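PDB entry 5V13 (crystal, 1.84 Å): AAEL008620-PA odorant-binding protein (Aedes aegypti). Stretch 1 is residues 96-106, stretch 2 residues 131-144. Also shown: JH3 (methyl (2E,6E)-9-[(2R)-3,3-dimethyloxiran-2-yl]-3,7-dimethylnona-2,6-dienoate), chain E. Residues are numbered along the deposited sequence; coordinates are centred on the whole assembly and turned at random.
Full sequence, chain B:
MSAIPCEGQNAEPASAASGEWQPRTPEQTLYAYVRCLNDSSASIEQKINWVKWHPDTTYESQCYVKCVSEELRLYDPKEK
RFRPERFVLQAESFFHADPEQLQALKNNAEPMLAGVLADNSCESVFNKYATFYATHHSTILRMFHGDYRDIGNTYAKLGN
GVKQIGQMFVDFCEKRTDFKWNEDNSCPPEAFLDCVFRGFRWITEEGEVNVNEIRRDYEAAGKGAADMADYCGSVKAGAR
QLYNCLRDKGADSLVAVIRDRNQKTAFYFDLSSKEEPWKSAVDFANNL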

# COMPACT_ATOMS: atom_id res chain seq x y z
N HIS B 96 -6.77 -7.89 18.08
CA HIS B 96 -8.07 -7.25 18.27
C HIS B 96 -9.24 -8.21 18.14
O HIS B 96 -10.40 -7.76 18.11
CB HIS B 96 -8.23 -6.11 17.26
CG HIS B 96 -6.96 -5.37 17.01
ND1 HIS B 96 -6.29 -4.67 17.99
CD2 HIS B 96 -6.20 -5.24 15.88
CE1 HIS B 96 -5.19 -4.14 17.49
NE2 HIS B 96 -5.11 -4.47 16.21
N ALA B 97 -8.98 -9.51 18.07
CA ALA B 97 -10.03 -10.49 17.80
C ALA B 97 -10.80 -10.95 19.04
O ALA B 97 -11.88 -11.54 18.89
CB ALA B 97 -9.43 -11.72 17.10
N ASP B 98 -10.29 -10.70 20.26
CA ASP B 98 -10.93 -11.28 21.44
C ASP B 98 -10.49 -10.57 22.72
O ASP B 98 -9.42 -10.87 23.26
CB ASP B 98 -10.61 -12.78 21.53
CG ASP B 98 -11.47 -13.52 22.54
OD1 ASP B 98 -11.86 -12.91 23.57
OD2 ASP B 98 -11.75 -14.71 22.31
N PRO B 99 -11.30 -9.63 23.25
CA PRO B 99 -10.88 -8.92 24.47
C PRO B 99 -10.55 -9.84 25.63
O PRO B 99 -9.58 -9.59 26.36
CB PRO B 99 -12.08 -8.02 24.77
CG PRO B 99 -12.76 -7.83 23.46
CD PRO B 99 -12.57 -9.12 22.71
N GLU B 100 -11.32 -10.90 25.82
CA GLU B 100 -11.06 -11.79 26.95
C GLU B 100 -9.72 -12.49 26.81
O GLU B 100 -8.98 -12.64 27.79
CB GLU B 100 -12.21 -12.79 27.09
CG GLU B 100 -12.09 -13.70 28.30
CD GLU B 100 -13.39 -14.38 28.62
OE1 GLU B 100 -13.70 -14.55 29.82
OE2 GLU B 100 -14.12 -14.74 27.67
N GLN B 101 -9.37 -12.92 25.59
CA GLN B 101 -8.07 -13.56 25.37
C GLN B 101 -6.92 -12.55 25.47
O GLN B 101 -5.81 -12.91 25.89
CB GLN B 101 -8.03 -14.26 24.01
CG GLN B 101 -8.79 -15.58 24.00
CD GLN B 101 -8.47 -16.44 25.22
OE1 GLN B 101 -7.35 -16.91 25.40
NE2 GLN B 101 -9.47 -16.63 26.08
N LEU B 102 -7.16 -11.30 25.08
CA LEU B 102 -6.14 -10.27 25.27
C LEU B 102 -5.84 -10.08 26.75
O LEU B 102 -4.67 -10.03 27.15
CB LEU B 102 -6.60 -8.96 24.63
CG LEU B 102 -5.68 -7.75 24.81
CD1 LEU B 102 -4.29 -8.05 24.25
CD2 LEU B 102 -6.30 -6.53 24.12
N GLN B 103 -6.88 -9.98 27.58
CA GLN B 103 -6.67 -9.79 29.01
C GLN B 103 -6.01 -11.01 29.64
O GLN B 103 -5.19 -10.88 30.56
CB GLN B 103 -7.99 -9.48 29.70
CG GLN B 103 -7.84 -9.10 31.18
CD GLN B 103 -6.95 -7.89 31.38
OE1 GLN B 103 -7.00 -6.93 30.61
NE2 GLN B 103 -6.14 -7.93 32.42
N ALA B 104 -6.35 -12.21 29.16
CA ALA B 104 -5.71 -13.41 29.69
C ALA B 104 -4.21 -13.39 29.41
O ALA B 104 -3.40 -13.71 30.30
CB ALA B 104 -6.35 -14.67 29.08
N LEU B 105 -3.81 -13.02 28.20
CA LEU B 105 -2.38 -12.91 27.90
C LEU B 105 -1.72 -11.89 28.81
O LEU B 105 -0.65 -12.15 29.39
CB LEU B 105 -2.18 -12.58 26.42
CG LEU B 105 -0.73 -12.60 25.91
CD1 LEU B 105 -0.64 -13.09 24.46
CD2 LEU B 105 -0.09 -11.23 26.04
N LYS B 106 -2.35 -10.72 29.00
CA LYS B 106 -1.80 -9.73 29.91
C LYS B 106 -1.60 -10.29 31.32
O LYS B 106 -0.58 -10.01 31.96
CB LYS B 106 -2.71 -8.51 29.97
CG LYS B 106 -2.61 -7.60 28.76
CD LYS B 106 -3.46 -6.37 28.98
CE LYS B 106 -3.54 -5.52 27.74
NZ LYS B 106 -4.67 -4.56 27.86
N THR B 131 4.85 -23.32 28.40
CA THR B 131 3.52 -23.17 29.01
C THR B 131 2.78 -21.97 28.43
O THR B 131 1.60 -22.06 28.06
CB THR B 131 3.63 -23.04 30.53
OG1 THR B 131 4.15 -24.26 31.10
CG2 THR B 131 2.27 -22.78 31.15
N PHE B 132 3.46 -20.83 28.35
CA PHE B 132 2.86 -19.63 27.77
C PHE B 132 2.45 -19.87 26.32
O PHE B 132 1.37 -19.45 25.88
CB PHE B 132 3.86 -18.47 27.86
CG PHE B 132 3.35 -17.17 27.29
CD1 PHE B 132 2.46 -16.39 28.00
CD2 PHE B 132 3.81 -16.70 26.06
CE1 PHE B 132 2.00 -15.19 27.48
CE2 PHE B 132 3.37 -15.50 25.53
CZ PHE B 132 2.46 -14.73 26.25
N TYR B 133 3.32 -20.52 25.56
CA TYR B 133 3.02 -20.74 24.15
C TYR B 133 1.81 -21.66 23.98
O TYR B 133 0.99 -21.45 23.08
CB TYR B 133 4.25 -21.31 23.45
CG TYR B 133 4.09 -21.39 21.95
CD1 TYR B 133 4.10 -20.24 21.17
CD2 TYR B 133 3.94 -22.61 21.31
CE1 TYR B 133 3.96 -20.30 19.81
CE2 TYR B 133 3.80 -22.69 19.94
CZ TYR B 133 3.81 -21.52 19.20
OH TYR B 133 3.68 -21.59 17.83
N ALA B 134 1.69 -22.68 24.83
CA ALA B 134 0.56 -23.60 24.71
C ALA B 134 -0.74 -22.92 25.11
O ALA B 134 -1.78 -23.13 24.47
CB ALA B 134 0.79 -24.86 25.56
N THR B 135 -0.68 -22.06 26.13
CA THR B 135 -1.87 -21.43 26.68
C THR B 135 -2.40 -20.31 25.79
O THR B 135 -3.61 -20.06 25.79
CB THR B 135 -1.57 -20.92 28.09
OG1 THR B 135 -1.04 -21.99 28.89
CG2 THR B 135 -2.83 -20.36 28.77
N HIS B 136 -1.52 -19.64 25.03
CA HIS B 136 -1.90 -18.49 24.22
C HIS B 136 -1.52 -18.66 22.76
O HIS B 136 -1.27 -17.68 22.05
CB HIS B 136 -1.30 -17.21 24.80
CG HIS B 136 -1.77 -16.93 26.19
ND1 HIS B 136 -3.04 -16.47 26.46
CD2 HIS B 136 -1.17 -17.10 27.39
CE1 HIS B 136 -3.19 -16.35 27.76
NE2 HIS B 136 -2.07 -16.72 28.35
N HIS B 137 -1.48 -19.91 22.29
CA HIS B 137 -1.00 -20.25 20.96
C HIS B 137 -1.63 -19.38 19.87
O HIS B 137 -0.93 -18.71 19.10
CB HIS B 137 -1.29 -21.74 20.71
CG HIS B 137 -0.78 -22.25 19.39
ND1 HIS B 137 -1.55 -22.24 18.25
CD2 HIS B 137 0.41 -22.78 19.04
CE1 HIS B 137 -0.85 -22.74 17.25
NE2 HIS B 137 0.34 -23.08 17.71
N SER B 138 -2.96 -19.40 19.77
CA SER B 138 -3.62 -18.72 18.65
C SER B 138 -3.51 -17.20 18.77
O SER B 138 -3.51 -16.50 17.75
CB SER B 138 -5.08 -19.15 18.56
OG SER B 138 -5.80 -18.72 19.70
N THR B 139 -3.41 -16.68 20.00
CA THR B 139 -3.21 -15.24 20.19
C THR B 139 -1.81 -14.82 19.74
O THR B 139 -1.65 -13.82 19.04
CB THR B 139 -3.45 -14.86 21.65
OG1 THR B 139 -4.81 -15.13 22.01
CG2 THR B 139 -3.15 -13.39 21.91
N ILE B 140 -0.79 -15.60 20.12
CA ILE B 140 0.59 -15.31 19.72
C ILE B 140 0.73 -15.35 18.20
O ILE B 140 1.33 -14.46 17.58
CB ILE B 140 1.55 -16.31 20.38
CG1 ILE B 140 1.52 -16.14 21.90
CG2 ILE B 140 2.97 -16.22 19.79
CD1 ILE B 140 2.12 -17.37 22.65
N LEU B 141 0.21 -16.41 17.58
CA LEU B 141 0.23 -16.52 16.12
C LEU B 141 -0.32 -15.25 15.47
O LEU B 141 0.32 -14.66 14.59
CB LEU B 141 -0.60 -17.74 15.70
CG LEU B 141 -0.77 -18.20 14.25
CD1 LEU B 141 -1.35 -19.62 14.26
CD2 LEU B 141 -1.68 -17.28 13.40
N ARG B 142 -1.48 -14.79 15.93
CA ARG B 142 -2.12 -13.67 15.26
C ARG B 142 -1.34 -12.37 15.47
O ARG B 142 -1.17 -11.59 14.53
CB ARG B 142 -3.56 -13.55 15.75
CG ARG B 142 -4.38 -12.65 14.90
CD ARG B 142 -5.83 -13.09 14.88
NE ARG B 142 -6.52 -12.42 13.79
CZ ARG B 142 -7.79 -12.64 13.45
NH1 ARG B 142 -8.51 -13.53 14.12
NH2 ARG B 142 -8.31 -11.97 12.44
N MET B 143 -0.86 -12.11 16.70
CA MET B 143 -0.24 -10.81 16.99
C MET B 143 1.14 -10.68 16.37
O MET B 143 1.63 -9.56 16.24
CB MET B 143 -0.15 -10.57 18.51
CG MET B 143 0.85 -11.47 19.26
SD MET B 143 0.46 -11.45 21.03
CE MET B 143 1.96 -12.05 21.82
N PHE B 144 1.78 -11.79 16.02
CA PHE B 144 3.04 -11.79 15.28
C PHE B 144 2.84 -12.08 13.79
O PHE B 144 3.72 -12.65 13.14
CB PHE B 144 4.02 -12.80 15.90
CG PHE B 144 4.60 -12.35 17.22
CD1 PHE B 144 5.51 -11.30 17.26
CD2 PHE B 144 4.23 -12.98 18.40
CE1 PHE B 144 6.05 -10.87 18.48
CE2 PHE B 144 4.77 -12.57 19.63
CZ PHE B 144 5.69 -11.50 19.66
C1 JH3 E . 7.15 -18.75 8.19
O2 JH3 E . 6.03 -18.43 7.84
O1 JH3 E . 8.21 -18.69 7.21
CM JH3 E . 7.90 -18.18 5.91
C2 JH3 E . 7.51 -19.17 9.56
C3 JH3 E . 6.69 -19.32 10.60
C3' JH3 E . 5.21 -19.07 10.55
C4 JH3 E . 7.33 -19.74 11.90
C5 JH3 E . 6.74 -18.92 13.04
C6 JH3 E . 7.66 -18.99 14.24
C7 JH3 E . 7.48 -19.86 15.25
C7' JH3 E . 6.35 -20.85 15.22
C8 JH3 E . 8.46 -19.83 16.41
C9 JH3 E . 7.79 -19.45 17.74
CA JH3 E . 6.95 -18.17 17.62
O3 JH3 E . 6.45 -17.70 18.89
CB JH3 E . 7.52 -16.95 18.33
CB' JH3 E . 7.16 -15.64 17.62
CC JH3 E . 8.81 -17.05 19.12

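Helix 99-106 of the first stretch crosses helix 137-143 of the second nearly at right angles, with 97° between their N-to-C directions and 10.5 Å between axes at closest approach. The second stretch is bent: helix 131-135 ends, His-136 leaves helical geometry (phi/psi -125/29), and the same residue stands at the N-cap position of the next helix. This corner lies against the first helix, bringing the CA atoms of Leu-105 and His-136 to 6.7 Å. No hydrogen bond links the stretches; the 394 Å² they bury is held by van der Waals and CH-pi contacts.

Leu-105 contributes the largest share of this area, 109 Å². Its CA-to-CB bond points sideways, but a t chi1 (-173°) carries the branched end among side chains from both helices of the second stretch. CG lies 3.9 Å from Phe-132 CZ, while CD1 lies 3.6 Å from Thr-139 CG2 and 3.8 Å from Met-143 CE. Its chi2 of 146° falls between the usual wells. Phe-132 and Met-143 also start sideways and come nearer at their ends: the t chi1 of Phe-132 (-180°) extends its ring, and the p, t, t conformation of Met-143 brings its terminal methyl to the leucine.

His-136 points toward the first helix, and its m chi1 (-61°) with chi2 of -73° lays the imidazole against the backbone. Leu-105 CA sits over one ring face, 3.9 Å from the centroid and 25° off the normal, a CH-pi contact that places the weakly polarized CA-H bond over the pi system. His-136 CE1 also comes within 3.5 Å of Ala-104 C, and the small Ala-104 side chain still meets the ring, with CB 3.8 Å from CE1. The NE2 atom is hydrogen-bonded to a residue just beyond the stretches, whereas ND1 is buried without a partner; Gln-101 OE1, at 4.5 Å from His-136 ND1, is too distant to satisfy it.

At the start of the first helix, Asp-98 uses a t chi1 (-168°) to turn its carboxylate back over the first turn, where OD1 accepts a capping hydrogen bond from Gln-101 N at 3.2 Å. The side chain of Gln-101, m at chi1 and chi2, skirts the contact, its CB 3.9 Å from Thr-139 OG1. Farther out, Arg-142 reaches Ala-97 through a largely extended chain, and Ala-97 CB lies over one face of the guanidinium, 3.6 Å from Arg-142 NH1. This van der Waals contact over the face leaves the guanidinium edge available, and NE and NH2 form hydrogen bonds elsewhere in the structure.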